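Local coordinates for short chain dehydrogenase/reductase (Acinetobacter baumannii, PDB 4IUY), which probably catalyses NAD(P)-dependent oxidation or reduction, as a Rossmann-fold enzyme of the short-chain dehydrogenase/reductase family, at residues Asn53-Arg59 against Gln78-Leu84; Val86-Val92 against Trp141-Glu146; Gly209-Thr213 against Phe237-Leu243. All blocks are in the same frame, centred on the assembly; numbering follows the deposited sequence.

Contact 1 of 3, residues Asn53-Arg59 against Gln78-Leu84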
loop_
_atom_site.group_PDB
_atom_site.type_symbol
_atom_site.label_atom_id
_atom_site.label_comp_id
_atom_site.label_asym_id
_atom_site.label_seq_id
_atom_site.Cartn_x
_atom_site.Cartn_y
_atom_site.Cartn_z
ATOM N N ASN D 53 33.099 -11.036 -8.570
ATOM C CA ASN D 53 33.126 -12.454 -8.882
ATOM C C ASN D 53 31.722 -13.061 -8.954
ATOM O O ASN D 53 30.819 -12.638 -8.259
ATOM C CB ASN D 53 33.998 -13.202 -7.865
ATOM C CG ASN D 53 35.409 -12.653 -7.811
ATOM O OD1 ASN D 53 36.150 -12.714 -8.795
ATOM N ND2 ASN D 53 35.785 -12.103 -6.667
ATOM N N ILE D 54 31.560 -14.089 -9.772
ATOM C CA ILE D 54 30.236 -14.552 -10.161
ATOM C C ILE D 54 29.985 -16.016 -9.786
ATOM O O ILE D 54 30.776 -16.891 -10.122
ATOM C CB ILE D 54 30.060 -14.390 -11.709
ATOM C CG1 ILE D 54 30.173 -12.920 -12.098
ATOM C CG2 ILE D 54 28.735 -14.927 -12.171
ATOM C CD1 ILE D 54 29.157 -12.050 -11.367
ATOM N N VAL D 55 28.900 -16.272 -9.064
ATOM C CA VAL D 55 28.413 -17.644 -8.888
ATOM C C VAL D 55 27.035 -17.792 -9.539
ATOM O O VAL D 55 26.057 -17.160 -9.125
ATOM C CB VAL D 55 28.311 -18.060 -7.413
ATOM C CG1 VAL D 55 27.862 -19.532 -7.329
ATOM C CG2 VAL D 55 29.644 -17.872 -6.714
ATOM N N ILE D 56 26.952 -18.595 -10.583
ATOM C CA ILE D 56 25.692 -18.714 -11.300
ATOM C C ILE D 56 25.157 -20.126 -11.228
ATOM O O ILE D 56 25.918 -21.107 -11.284
ATOM C CB ILE D 56 25.839 -18.293 -12.765
ATOM C CG1 ILE D 56 27.130 -18.840 -13.363
ATOM C CG2 ILE D 56 25.843 -16.770 -12.876
ATOM C CD1 ILE D 56 27.277 -18.538 -14.816
ATOM N N CYS D 57 23.849 -20.246 -11.042
ATOM C CA CYS D 57 23.256 -21.569 -11.159
ATOM C C CYS D 57 21.938 -21.609 -11.901
ATOM O O CYS D 57 21.260 -20.591 -12.048
ATOM C CB CYS D 57 23.198 -22.293 -9.806
ATOM S SG CYS D 57 22.799 -21.350 -8.383
ATOM N N ALA D 58 21.641 -22.790 -12.440
ATOM C CA ALA D 58 20.411 -23.056 -13.180
ATOM C C ALA D 58 20.220 -24.576 -13.207
ATOM O O ALA D 58 21.115 -25.311 -12.784
ATOM C CB ALA D 58 20.521 -22.496 -14.595
ATOM N N ARG D 59 19.073 -25.053 -13.701
ATOM C CA ARG D 59 18.815 -26.498 -13.730
ATOM C C ARG D 59 19.767 -27.203 -14.679
ATOM O O ARG D 59 20.343 -28.242 -14.339
ATOM C CB ARG D 59 17.373 -26.805 -14.141
ATOM C CG ARG D 59 16.896 -28.207 -13.735
ATOM C CD ARG D 59 15.557 -28.589 -14.373
ATOM N NE ARG D 59 14.798 -27.428 -14.836
ATOM C CZ ARG D 59 14.014 -26.677 -14.067
ATOM N NH1 ARG D 59 13.880 -26.955 -12.773
ATOM N NH2 ARG D 59 13.371 -25.638 -14.590
ATOM N N GLN D 78 36.424 -14.301 -11.214
ATOM C CA GLN D 78 36.128 -15.694 -10.877
ATOM C C GLN D 78 34.690 -16.066 -11.256
ATOM O O GLN D 78 33.753 -15.267 -11.044
ATOM C CB GLN D 78 36.336 -15.928 -9.379
ATOM C CG GLN D 78 37.771 -15.715 -8.939
ATOM C CD GLN D 78 38.705 -16.589 -9.745
ATOM O OE1 GLN D 78 39.477 -16.089 -10.581
ATOM N NE2 GLN D 78 38.631 -17.908 -9.521
ATOM N N VAL D 79 34.507 -17.244 -11.857
ATOM C CA VAL D 79 33.153 -17.743 -12.142
ATOM C C VAL D 79 32.994 -19.187 -11.667
ATOM O O VAL D 79 33.768 -20.053 -12.023
ATOM C CB VAL D 79 32.801 -17.704 -13.646
ATOM C CG1 VAL D 79 31.366 -18.109 -13.852
ATOM C CG2 VAL D 79 33.012 -16.337 -14.212
ATOM N N TYR D 80 31.972 -19.440 -10.868
ATOM C CA TYR D 80 31.650 -20.793 -10.456
ATOM C C TYR D 80 30.259 -21.109 -11.009
ATOM O O TYR D 80 29.373 -20.281 -10.954
ATOM C CB TYR D 80 31.657 -20.906 -8.939
ATOM C CG TYR D 80 33.011 -20.677 -8.309
ATOM C CD1 TYR D 80 33.858 -21.747 -8.026
ATOM C CD2 TYR D 80 33.454 -19.378 -7.996
ATOM C CE1 TYR D 80 35.111 -21.547 -7.445
ATOM C CE2 TYR D 80 34.718 -19.162 -7.415
ATOM C CZ TYR D 80 35.540 -20.256 -7.134
ATOM O OH TYR D 80 36.795 -20.069 -6.551
ATOM N N THR D 81 30.107 -22.259 -11.651
ATOM C CA THR D 81 28.795 -22.674 -12.125
ATOM C C THR D 81 28.302 -23.903 -11.346
ATOM O O THR D 81 29.089 -24.721 -10.908
ATOM C CB THR D 81 28.800 -22.947 -13.626
ATOM O OG1 THR D 81 29.665 -24.052 -13.912
ATOM C CG2 THR D 81 29.267 -21.715 -14.372
ATOM N N PHE D 82 26.999 -23.980 -11.130
ATOM C CA PHE D 82 26.379 -25.110 -10.456
ATOM C C PHE D 82 25.052 -25.489 -11.104
ATOM O O PHE D 82 24.157 -24.657 -11.268
ATOM C CB PHE D 82 26.127 -24.790 -8.986
ATOM C CG PHE D 82 27.374 -24.633 -8.172
ATOM C CD1 PHE D 82 28.081 -25.759 -7.739
ATOM C CD2 PHE D 82 27.842 -23.369 -7.824
ATOM C CE1 PHE D 82 29.242 -25.628 -6.966
ATOM C CE2 PHE D 82 28.998 -23.227 -7.047
ATOM C CZ PHE D 82 29.703 -24.364 -6.622
ATOM N N ALA D 83 24.919 -26.760 -11.441
ATOM C CA ALA D 83 23.650 -27.297 -11.898
ATOM C C ALA D 83 22.855 -27.764 -10.686
ATOM O O ALA D 83 23.377 -28.512 -9.857
ATOM C CB ALA D 83 23.888 -28.463 -12.839
ATOM N N LEU D 84 21.617 -27.284 -10.562
ATOM C CA LEU D 84 20.725 -27.724 -9.490
ATOM C C LEU D 84 19.273 -27.301 -9.729
ATOM O O LEU D 84 19.009 -26.425 -10.538
ATOM C CB LEU D 84 21.228 -27.194 -8.136
ATOM C CG LEU D 84 21.551 -25.700 -7.954
ATOM C CD1 LEU D 84 20.322 -24.837 -7.752
ATOM C CD2 LEU D 84 22.530 -25.519 -6.805
#

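Contact 2 of 3, residues Val86-Val92 against Trp141-Glu146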
loop_
_atom_site.group_PDB
_atom_site.type_symbol
_atom_site.label_atom_id
_atom_site.label_comp_id
_atom_site.label_asym_id
_atom_site.label_seq_id
_atom_site.Cartn_x
_atom_site.Cartn_y
_atom_site.Cartn_z
ATOM N N VAL D 86 16.359 -25.232 -8.060
ATOM C CA VAL D 86 16.257 -24.218 -7.005
ATOM C C VAL D 86 15.362 -24.670 -5.839
ATOM O O VAL D 86 15.452 -24.119 -4.745
ATOM C CB VAL D 86 15.785 -22.829 -7.544
ATOM C CG1 VAL D 86 16.907 -21.806 -7.456
ATOM C CG2 VAL D 86 15.262 -22.937 -8.966
ATOM N N ASN D 87 14.528 -25.686 -6.074
ATOM C CA ASN D 87 13.671 -26.267 -5.032
ATOM C C ASN D 87 14.313 -27.349 -4.174
ATOM O O ASN D 87 13.708 -27.820 -3.205
ATOM C CB ASN D 87 12.393 -26.809 -5.655
ATOM C CG ASN D 87 11.401 -25.706 -5.957
ATOM O OD1 ASN D 87 10.747 -25.189 -5.043
ATOM N ND2 ASN D 87 11.313 -25.306 -7.232
ATOM N N ASP D 88 15.532 -27.738 -4.555
ATOM C CA ASP D 88 16.329 -28.749 -3.863
ATOM C C ASP D 88 17.225 -28.076 -2.815
ATOM O O ASP D 88 18.310 -27.572 -3.129
ATOM C CB ASP D 88 17.170 -29.495 -4.913
ATOM C CG ASP D 88 17.888 -30.711 -4.367
ATOM O OD1 ASP D 88 18.094 -30.807 -3.143
ATOM O OD2 ASP D 88 18.248 -31.589 -5.186
ATOM N N ARG D 89 16.770 -28.087 -1.567
ATOM C CA ARG D 89 17.501 -27.433 -0.483
ATOM C C ARG D 89 18.900 -28.037 -0.249
ATOM O O ARG D 89 19.857 -27.310 0.039
ATOM C CB ARG D 89 16.711 -27.468 0.816
ATOM C CG ARG D 89 17.470 -26.846 1.964
ATOM C CD ARG D 89 16.802 -27.089 3.308
ATOM N NE ARG D 89 15.497 -26.438 3.410
ATOM C CZ ARG D 89 15.314 -25.176 3.778
ATOM N NH1 ARG D 89 16.353 -24.388 4.023
ATOM N NH2 ARG D 89 14.086 -24.689 3.864
ATOM N N SER D 90 18.998 -29.360 -0.306
ATOM C CA SER D 90 20.280 -30.020 -0.075
ATOM C C SER D 90 21.291 -29.703 -1.182
ATOM O O SER D 90 22.488 -29.579 -0.916
ATOM C CB SER D 90 20.108 -31.533 0.118
ATOM O OG SER D 90 19.598 -32.137 -1.052
ATOM N N ALA D 91 20.804 -29.542 -2.411
ATOM C CA ALA D 91 21.674 -29.158 -3.519
ATOM C C ALA D 91 22.239 -27.747 -3.297
ATOM O O ALA D 91 23.414 -27.479 -3.540
ATOM C CB ALA D 91 20.937 -29.253 -4.831
ATOM N N VAL D 92 21.398 -26.842 -2.824
ATOM C CA VAL D 92 21.849 -25.496 -2.516
ATOM C C VAL D 92 22.877 -25.512 -1.381
ATOM O O VAL D 92 23.918 -24.864 -1.449
ATOM C CB VAL D 92 20.651 -24.604 -2.143
ATOM C CG1 VAL D 92 21.121 -23.225 -1.697
ATOM C CG2 VAL D 92 19.697 -24.502 -3.335
ATOM N N TRP D 141 13.053 -18.383 -0.602
ATOM C CA TRP D 141 13.080 -18.497 0.851
ATOM C C TRP D 141 14.119 -19.536 1.318
ATOM O O TRP D 141 14.935 -19.255 2.196
ATOM C CB TRP D 141 11.681 -18.808 1.400
ATOM C CG TRP D 141 11.665 -19.286 2.837
ATOM C CD1 TRP D 141 11.803 -18.524 3.961
ATOM C CD2 TRP D 141 11.486 -20.637 3.288
ATOM N NE1 TRP D 141 11.732 -19.319 5.083
ATOM C CE2 TRP D 141 11.531 -20.617 4.697
ATOM C CE3 TRP D 141 11.285 -21.855 2.637
ATOM C CZ2 TRP D 141 11.394 -21.781 5.475
ATOM C CZ3 TRP D 141 11.155 -23.013 3.402
ATOM C CH2 TRP D 141 11.210 -22.965 4.813
ATOM N N GLN D 142 14.087 -20.726 0.726
ATOM C CA GLN D 142 15.087 -21.766 1.014
ATOM C C GLN D 142 16.512 -21.260 0.787
ATOM O O GLN D 142 17.391 -21.408 1.663
ATOM C CB GLN D 142 14.857 -23.005 0.141
ATOM C CG GLN D 142 13.556 -23.767 0.402
ATOM C CD GLN D 142 13.238 -24.801 -0.693
ATOM O OE1 GLN D 142 13.141 -24.460 -1.882
ATOM N NE2 GLN D 142 13.045 -26.053 -0.290
ATOM N N CYS D 143 16.737 -20.655 -0.378
ATOM C CA CYS D 143 18.069 -20.154 -0.718
ATOM C C CYS D 143 18.520 -19.097 0.268
ATOM O O CYS D 143 19.677 -19.086 0.685
ATOM C CB CYS D 143 18.118 -19.583 -2.138
ATOM S SG CYS D 143 17.903 -20.827 -3.383
ATOM N N ALA D 144 17.607 -18.199 0.616
ATOM C CA ALA D 144 17.920 -17.152 1.578
ATOM C C ALA D 144 18.337 -17.786 2.898
ATOM O O ALA D 144 19.369 -17.435 3.464
ATOM C CB ALA D 144 16.701 -16.200 1.791
ATOM N N GLN D 145 17.539 -18.729 3.379
ATOM C CA GLN D 145 17.881 -19.405 4.620
ATOM C C GLN D 145 19.289 -19.987 4.544
ATOM O O GLN D 145 20.107 -19.753 5.433
ATOM C CB GLN D 145 16.890 -20.524 4.954
ATOM C CG GLN D 145 15.606 -20.085 5.626
ATOM C CD GLN D 145 14.817 -21.287 6.084
ATOM O OE1 GLN D 145 14.839 -22.338 5.437
ATOM N NE2 GLN D 145 14.150 -21.163 7.217
ATOM N N GLU D 146 19.573 -20.727 3.472
ATOM C CA GLU D 146 20.868 -21.390 3.375
ATOM C C GLU D 146 22.009 -20.390 3.229
ATOM O O GLU D 146 23.013 -20.523 3.901
ATOM C CB GLU D 146 20.893 -22.435 2.246
ATOM C CG GLU D 146 19.901 -23.576 2.422
ATOM C CD GLU D 146 20.128 -24.382 3.707
ATOM O OE1 GLU D 146 21.294 -24.528 4.156
ATOM O OE2 GLU D 146 19.126 -24.874 4.269
#

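Contact 3 of 3, residues Gly209-Thr213 against Phe237-Leu243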
loop_
_atom_site.group_PDB
_atom_site.type_symbol
_atom_site.label_atom_id
_atom_site.label_comp_id
_atom_site.label_asym_id
_atom_site.label_seq_id
_atom_site.Cartn_x
_atom_site.Cartn_y
_atom_site.Cartn_z
ATOM N N GLY D 209 8.804 -4.173 -14.429
ATOM C CA GLY D 209 7.593 -4.247 -15.239
ATOM C C GLY D 209 7.751 -5.295 -16.329
ATOM O O GLY D 209 8.554 -6.198 -16.188
ATOM N N TYR D 210 7.009 -5.176 -17.424
ATOM C CA TYR D 210 7.130 -6.123 -18.518
ATOM C C TYR D 210 8.396 -5.900 -19.317
ATOM O O TYR D 210 8.620 -4.833 -19.888
ATOM C CB TYR D 210 5.913 -6.074 -19.437
ATOM C CG TYR D 210 4.660 -6.627 -18.805
ATOM C CD1 TYR D 210 4.352 -7.983 -18.891
ATOM C CD2 TYR D 210 3.788 -5.804 -18.110
ATOM C CE1 TYR D 210 3.188 -8.492 -18.306
ATOM C CE2 TYR D 210 2.635 -6.306 -17.518
ATOM C CZ TYR D 210 2.336 -7.632 -17.623
ATOM O OH TYR D 210 1.188 -8.093 -17.026
HETATM N N MSE D 211 9.230 -6.925 -19.348
HETATM C CA MSE D 211 10.498 -6.818 -20.041
HETATM C C MSE D 211 10.412 -7.403 -21.410
HETATM O O MSE D 211 9.859 -8.485 -21.598
HETATM C CB MSE D 211 11.598 -7.490 -19.251
HETATM C CG MSE D 211 11.815 -6.753 -17.958
HETATM SE SE MSE D 211 13.034 -7.673 -16.835
HETATM C CE MSE D 211 11.946 -9.174 -16.261
ATOM N N ILE D 212 10.943 -6.666 -22.374
ATOM C CA ILE D 212 10.963 -7.156 -23.728
ATOM C C ILE D 212 11.903 -8.374 -23.839
ATOM O O ILE D 212 13.134 -8.248 -23.890
ATOM C CB ILE D 212 11.232 -6.010 -24.729
ATOM C CG1 ILE D 212 11.394 -6.592 -26.131
ATOM C CG2 ILE D 212 12.435 -5.174 -24.297
ATOM C CD1 ILE D 212 10.186 -7.386 -26.581
ATOM N N THR D 213 11.282 -9.555 -23.802
ATOM C CA THR D 213 11.987 -10.832 -23.848
ATOM C C THR D 213 11.379 -11.722 -24.931
ATOM O O THR D 213 10.420 -11.324 -25.605
ATOM C CB THR D 213 11.908 -11.590 -22.508
ATOM O OG1 THR D 213 10.579 -12.086 -22.308
ATOM C CG2 THR D 213 12.305 -10.692 -21.345
ATOM N N PHE D 237 8.533 -0.721 -22.963
ATOM C CA PHE D 237 8.677 -1.857 -22.079
ATOM C C PHE D 237 10.021 -1.695 -21.377
ATOM O O PHE D 237 10.844 -0.874 -21.765
ATOM C CB PHE D 237 8.583 -3.188 -22.848
ATOM C CG PHE D 237 7.207 -3.477 -23.382
ATOM C CD1 PHE D 237 6.131 -3.620 -22.514
ATOM C CD2 PHE D 237 6.984 -3.606 -24.740
ATOM C CE1 PHE D 237 4.855 -3.881 -22.996
ATOM C CE2 PHE D 237 5.713 -3.867 -25.229
ATOM C CZ PHE D 237 4.647 -4.004 -24.357
ATOM N N VAL D 238 10.212 -2.474 -20.331
ATOM C CA VAL D 238 11.411 -2.410 -19.505
ATOM C C VAL D 238 12.603 -3.020 -20.211
ATOM O O VAL D 238 12.484 -4.076 -20.816
ATOM C CB VAL D 238 11.151 -3.134 -18.188
ATOM C CG1 VAL D 238 12.392 -3.134 -17.302
ATOM C CG2 VAL D 238 9.890 -2.506 -17.496
ATOM N N GLU D 239 13.720 -2.298 -20.220
ATOM C CA GLU D 239 14.987 -2.822 -20.731
ATOM C C GLU D 239 15.803 -3.341 -19.567
ATOM O O GLU D 239 15.751 -2.752 -18.481
ATOM C CB GLU D 239 15.784 -1.714 -21.419
ATOM C CG GLU D 239 15.087 -1.099 -22.622
ATOM C CD GLU D 239 15.146 -1.977 -23.854
ATOM O OE1 GLU D 239 15.839 -3.015 -23.823
ATOM O OE2 GLU D 239 14.502 -1.627 -24.867
ATOM N N PHE D 240 16.615 -4.374 -19.804
ATOM C CA PHE D 240 17.485 -4.945 -18.754
ATOM C C PHE D 240 18.352 -3.864 -18.088
ATOM O O PHE D 240 18.540 -3.861 -16.886
ATOM C CB PHE D 240 18.385 -6.031 -19.348
ATOM C CG PHE D 240 17.671 -7.322 -19.654
ATOM C CD1 PHE D 240 16.470 -7.636 -19.028
ATOM C CD2 PHE D 240 18.197 -8.211 -20.587
ATOM C CE1 PHE D 240 15.825 -8.811 -19.307
ATOM C CE2 PHE D 240 17.556 -9.394 -20.880
ATOM C CZ PHE D 240 16.371 -9.702 -20.234
ATOM N N ASP D 241 18.874 -2.954 -18.901
ATOM C CA ASP D 241 19.681 -1.838 -18.434
ATOM C C ASP D 241 18.982 -0.953 -17.422
ATOM O O ASP D 241 19.654 -0.325 -16.587
ATOM C CB ASP D 241 20.147 -0.966 -19.608
ATOM C CG ASP D 241 21.345 -1.535 -20.316
ATOM O OD1 ASP D 241 22.087 -2.328 -19.691
ATOM O OD2 ASP D 241 21.564 -1.165 -21.484
ATOM N N ASP D 242 17.646 -0.908 -17.476
ATOM C CA ASP D 242 16.905 -0.087 -16.515
ATOM C C ASP D 242 17.137 -0.560 -15.077
ATOM O O ASP D 242 16.934 0.219 -14.142
ATOM C CB ASP D 242 15.398 -0.074 -16.827
ATOM C CG ASP D 242 15.075 0.628 -18.147
ATOM O OD1 ASP D 242 15.893 1.469 -18.593
ATOM O OD2 ASP D 242 14.002 0.333 -18.739
ATOM N N LEU D 243 17.567 -1.818 -14.927
ATOM C CA LEU D 243 17.742 -2.482 -13.627
ATOM C C LEU D 243 19.126 -2.310 -12.993
ATOM O O LEU D 243 19.327 -2.585 -11.807
ATOM C CB LEU D 243 17.468 -3.995 -13.760
ATOM C CG LEU D 243 16.127 -4.275 -14.443
ATOM C CD1 LEU D 243 15.876 -5.778 -14.582
ATOM C CD2 LEU D 243 15.016 -3.588 -13.663
#

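Contact 1 of 3, residues Asn53-Arg59 against Gln78-Leu84
Gln78, just before strand 79-83, meets Asn53 at the start of strand 53-58. Its backbone N donates to Asn53 OD1 at 2.9 Å, tilted only slightly from the plane of that amide. Asn53 CG lies anti to its own carbonyl carbon (chi1 -57°), which brings the amide beside Gln78. The two side chains run side by side, and their amide planes are 68° apart. Gln78 O takes the N-H of Ile54. Val79 comes next and sends its CA-H toward Ile54 O, with 3.2 Å from CA to O. Tyr80 N donates to that same oxygen, and Tyr80 O accepts from Ile56 N. The side chain of Thr81 lies alongside Ile56, with CG2 3.7 Å from Ile56 CG1. Val79, Thr81 and Ile56 all touch helix 65-75 on this face. On the other face Phe82 receives Val55 CG1 at the edge of its ring, 3.9 Å from CD2. Tyr80, Phe82 and Cys57 are covered there by helix 89-101. Phe82 N bonds to Ile56 O, but the return bond from Ala58 N to Phe82 O is weak. Leu84 N ends the ladder on Ala58 O at 3.0 Å. The two strand segments run parallel, their directions 10° apart. With helix 65-75 they form a beta-alpha-beta unit at one edge of the Rossmann-fold sheet.

Contact 2 of 3, residues Val86-Val92 against Trp141-Glu146
Arg89 and Gln142 bring their CA atoms to 6.3 Å where the first turn of helix 89-101 packs on the middle of helix 126-153. Both helices belong to the Rossmann fold, and this packing forms part of the interface with a second subunit. Arg89 acts as a knob among Trp141, Gln142, Gln145 and Glu146. Its CB points toward helix 126-153. With CG opposite the backbone N (chi1 178°) the chain extends, and a turn at chi3 sets the guanidinium among the four side chains. NH1 and NH2 grip Gln145 OE1 end-on. NH1 also makes a salt bridge to Glu146 OE2 at 2.8 Å. That oxygen accepts on its anti lone pair and lies in the guanidinium plane. Gln142 CG passes over one face of the guanidinium, 3.6 Å from Arg89 NH2. The ring of Trp141 stands at 89° to the guanidinium, with CZ3 at the guanidinium edge, 3.4 Å from Arg89 NH2. Gln145 OE1 lies above one face of that ring, toward its rim. Arg89 NH2 also forms a salt bridge with Asp126 of the second subunit, which bonds Gln142 NE2 too. Gln145 NE2 donates to Tyr124 O of that subunit, and Trp141 stacks on its Trp129. One helical turn further along, Val92 CG2 packs on Cys143 SG at 4.1 Å, and Val92 CG1 on Glu146 CB. Asp88 is the N-cap of helix 89-101: its OD1 accepts from Ala91 N at 3.1 Å and, on the syn lone pair, from Ser90 OG.

Contact 3 of 3, residues Gly209-Thr213 against Phe237-Leu243
Phe240 presents its ring edge to Met211, a selenomethionine, whose SE lies in the ring plane 3.9 Å from Phe240 CE1. This is a Met-aromatic contact, 88° off the ring normal. The same ring meets that of His42. The Phe237 ring has its CD1 3.9 Å from Tyr210 CB, and Tyr210 O approaches it obliquely. The contact joins two loops of the Rossmann fold. One follows strand 202-208, and the other precedes helix 244-251. In relatives of this family the chain after that strand leads into the substrate-binding region. Val238 N donates to Tyr210 O at 2.9 Å. The return bond from Ile212 N to Val238 O is weak, at 3.4 Å. The pair makes a single backbone bridge between Met211 and Val238. Met211 CG packs on Val238 CB at 3.7 Å, and the chain stays extended at chi2 (173°), which carries SE on to Phe240. Met211 SE also reaches Leu243 CD1. Beyond the bridge the chain turns, and Asp242 OD2 accepts from Glu239 N at 3.0 Å, from above the carboxylate plane.

The three contacts follow one another along the chain. Both segments of contact 1 precede those of contact 2, and contact 3 comes last. Contacts 1 and 2 have centres about 14 Å apart and touch, Leu84 CB lying 3.9 Å from Ala91 CB. A short loop links strand 79-83 of contact 1 to helix 89-101 of contact 2. Contact 3 stands apart, its centre about 23 Å from that of contact 1 and about 27 Å from that of contact 2. The middle of the chain lies between contacts 2 and 3. Contacts 1 and 2 build one flank of the Rossmann fold, and contact 2 also serves the subunit interface. Contact 3 ties loops near the region that holds substrate in relatives.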